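Side-chain contact in putative PLP-dependent aminotransferase (PDB 3JU7), which probably acts as a pyridoxal phosphate-dependent aminotransferase of the DegT/DnrJ/EryC1/StrS family: residues 143-148 and 177-182. Sequence-based numbering, arbitrary orientation.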
loop_
_atom_site.group_PDB
_atom_site.type_symbol
_atom_site.label_atom_id
_atom_site.label_comp_id
_atom_site.label_asym_id
_atom_site.label_seq_id
_atom_site.Cartn_x
_atom_site.Cartn_y
_atom_site.Cartn_z
HETATM N N MSE A 143 9.454 11.298 -22.380
HETATM C CA MSE A 143 8.291 11.144 -23.264
HETATM C C MSE A 143 7.518 12.434 -23.210
HETATM O O MSE A 143 6.930 12.784 -22.182
HETATM C CB MSE A 143 7.411 10.008 -22.802
HETATM C CG MSE A 143 6.177 9.804 -23.655
HETATM SE SE MSE A 143 5.111 8.381 -22.927
HETATM C CE MSE A 143 4.385 9.267 -21.335
ATOM N N ASN A 144 7.530 13.162 -24.318
ATOM C CA ASN A 144 6.925 14.466 -24.371
ATOM C C ASN A 144 5.431 14.361 -24.117
ATOM O O ASN A 144 4.799 13.444 -24.618
ATOM C CB ASN A 144 7.167 15.110 -25.729
ATOM C CG ASN A 144 6.982 16.604 -25.684
ATOM O OD1 ASN A 144 5.840 17.120 -25.705
ATOM N ND2 ASN A 144 8.114 17.329 -25.600
ATOM N N LEU A 145 4.869 15.317 -23.368
ATOM C CA LEU A 145 3.472 15.236 -22.913
ATOM C C LEU A 145 2.501 16.207 -23.594
ATOM O O LEU A 145 1.335 16.263 -23.193
ATOM C CB LEU A 145 3.401 15.421 -21.383
ATOM C CG LEU A 145 4.110 14.336 -20.579
ATOM C CD1 LEU A 145 4.077 14.662 -19.105
ATOM C CD2 LEU A 145 3.456 12.986 -20.860
ATOM N N GLU A 146 2.970 16.959 -24.603
ATOM C CA GLU A 146 2.113 17.881 -25.363
ATOM C C GLU A 146 0.801 17.239 -25.851
ATOM O O GLU A 146 -0.246 17.786 -25.661
ATOM C CB GLU A 146 2.867 18.442 -26.579
ATOM N N GLU A 147 0.872 16.067 -26.464
ATOM C CA GLU A 147 -0.300 15.441 -27.052
ATOM C C GLU A 147 -1.209 14.875 -25.974
ATOM O O GLU A 147 -2.424 14.823 -26.147
ATOM C CB GLU A 147 0.109 14.331 -28.039
ATOM C CG GLU A 147 1.146 14.741 -29.144
ATOM C CD GLU A 147 0.571 15.634 -30.245
ATOM O OE1 GLU A 147 0.145 16.778 -29.938
ATOM O OE2 GLU A 147 0.569 15.203 -31.429
ATOM N N TYR A 148 -0.619 14.467 -24.854
ATOM C CA TYR A 148 -1.387 13.936 -23.715
ATOM C C TYR A 148 -2.123 15.064 -23.011
ATOM O O TYR A 148 -3.266 14.902 -22.531
ATOM C CB TYR A 148 -0.473 13.146 -22.760
ATOM C CG TYR A 148 -0.058 11.817 -23.400
ATOM C CD1 TYR A 148 -0.980 10.781 -23.568
ATOM C CD2 TYR A 148 1.224 11.621 -23.884
ATOM C CE1 TYR A 148 -0.610 9.574 -24.188
ATOM C CE2 TYR A 148 1.599 10.417 -24.508
ATOM C CZ TYR A 148 0.697 9.416 -24.652
ATOM O OH TYR A 148 1.071 8.269 -25.290
ATOM N N GLN A 177 6.303 18.575 -15.548
ATOM C CA GLN A 177 5.992 19.925 -15.055
ATOM C C GLN A 177 4.734 20.461 -15.725
ATOM O O GLN A 177 4.602 20.367 -16.957
ATOM C CB GLN A 177 7.181 20.851 -15.312
ATOM C CG GLN A 177 6.997 22.336 -14.857
ATOM C CD GLN A 177 6.973 22.464 -13.344
ATOM O OE1 GLN A 177 7.943 22.087 -12.675
ATOM N NE2 GLN A 177 5.846 22.938 -12.787
ATOM N N ASP A 178 3.812 20.983 -14.915
ATOM C CA ASP A 178 2.608 21.646 -15.389
ATOM C C ASP A 178 1.626 20.728 -16.115
ATOM O O ASP A 178 0.673 21.205 -16.688
ATOM C CB ASP A 178 2.941 22.864 -16.291
ATOM C CG ASP A 178 3.698 23.973 -15.540
ATOM O OD1 ASP A 178 3.741 23.934 -14.303
ATOM O OD2 ASP A 178 4.274 24.882 -16.190
ATOM N N PHE A 179 1.828 19.417 -16.096
ATOM C CA PHE A 179 0.887 18.528 -16.770
ATOM C C PHE A 179 -0.481 18.565 -16.065
ATOM O O PHE A 179 -0.570 18.516 -14.810
ATOM C CB PHE A 179 1.436 17.136 -16.774
ATOM C CG PHE A 179 0.610 16.135 -17.536
ATOM C CD1 PHE A 179 0.382 16.288 -18.905
ATOM C CD2 PHE A 179 0.145 15.007 -16.902
ATOM C CE1 PHE A 179 -0.325 15.336 -19.635
ATOM C CE2 PHE A 179 -0.546 14.006 -17.613
ATOM C CZ PHE A 179 -0.798 14.174 -18.975
ATOM N N SER A 180 -1.538 18.651 -16.872
ATOM C CA SER A 180 -2.894 18.694 -16.348
ATOM C C SER A 180 -3.358 17.395 -15.741
ATOM O O SER A 180 -4.171 17.414 -14.836
ATOM C CB SER A 180 -3.861 19.038 -17.458
ATOM O OG SER A 180 -3.580 20.334 -17.888
ATOM N N GLY A 181 -2.899 16.271 -16.289
ATOM C CA GLY A 181 -3.255 14.970 -15.750
ATOM C C GLY A 181 -2.458 14.672 -14.499
ATOM O O GLY A 181 -2.059 15.580 -13.757
HETATM N N MSE A 182 -2.222 13.388 -14.267
HETATM C CA MSE A 182 -1.428 12.966 -13.124
HETATM C C MSE A 182 -0.210 12.198 -13.594
HETATM O O MSE A 182 -0.263 11.531 -14.627
HETATM C CB MSE A 182 -2.269 12.120 -12.182
HETATM C CG MSE A 182 -3.059 13.006 -11.288
HETATM SE SE MSE A 182 -4.342 12.244 -10.107
HETATM C CE MSE A 182 -4.241 13.777 -8.922
#
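The Phe179 ring has Leu145 on one face and the backbone of Gly181, two residues further along the chain, on the other. Leu145 CD1 sits 4.3 Å from the centroid of the Phe179 ring, 21° off the normal, a CH-pi contact displaced toward the rim; a branched leucine methyl suits the flat apolar face that phenylalanine offers. On the opposite face the backbone N of Gly181 lies 3.3 Å above the ring plane, and glycine, with no side chain, lets the backbone lie this close. Tyr148 approaches the ring obliquely, its apolar CB 3.8 Å from Phe179 CE1, while its phenol packs against helix 116-126. Phe179 CG lies anti to the backbone N (chi1 -175°), which brings the ring alongside Leu145 and Tyr148. Leu145 adds its CB, 4.0 Å from Phe179 CD1, and the two side chains cross at about a right angle. Asn144 OD1 accepts a capping bond from Glu146 N at 3.1 Å, where the helix begins.

The contact, apolar and largely buried, joins the start of helix 146-153 to the loop between strands 173-174 and 182-186. Phe179 bonds through its backbone to Lys204, just past strand 199-203, and Ser180 OG hydrogen-bonds Glu149 OE2 of helix 146-153.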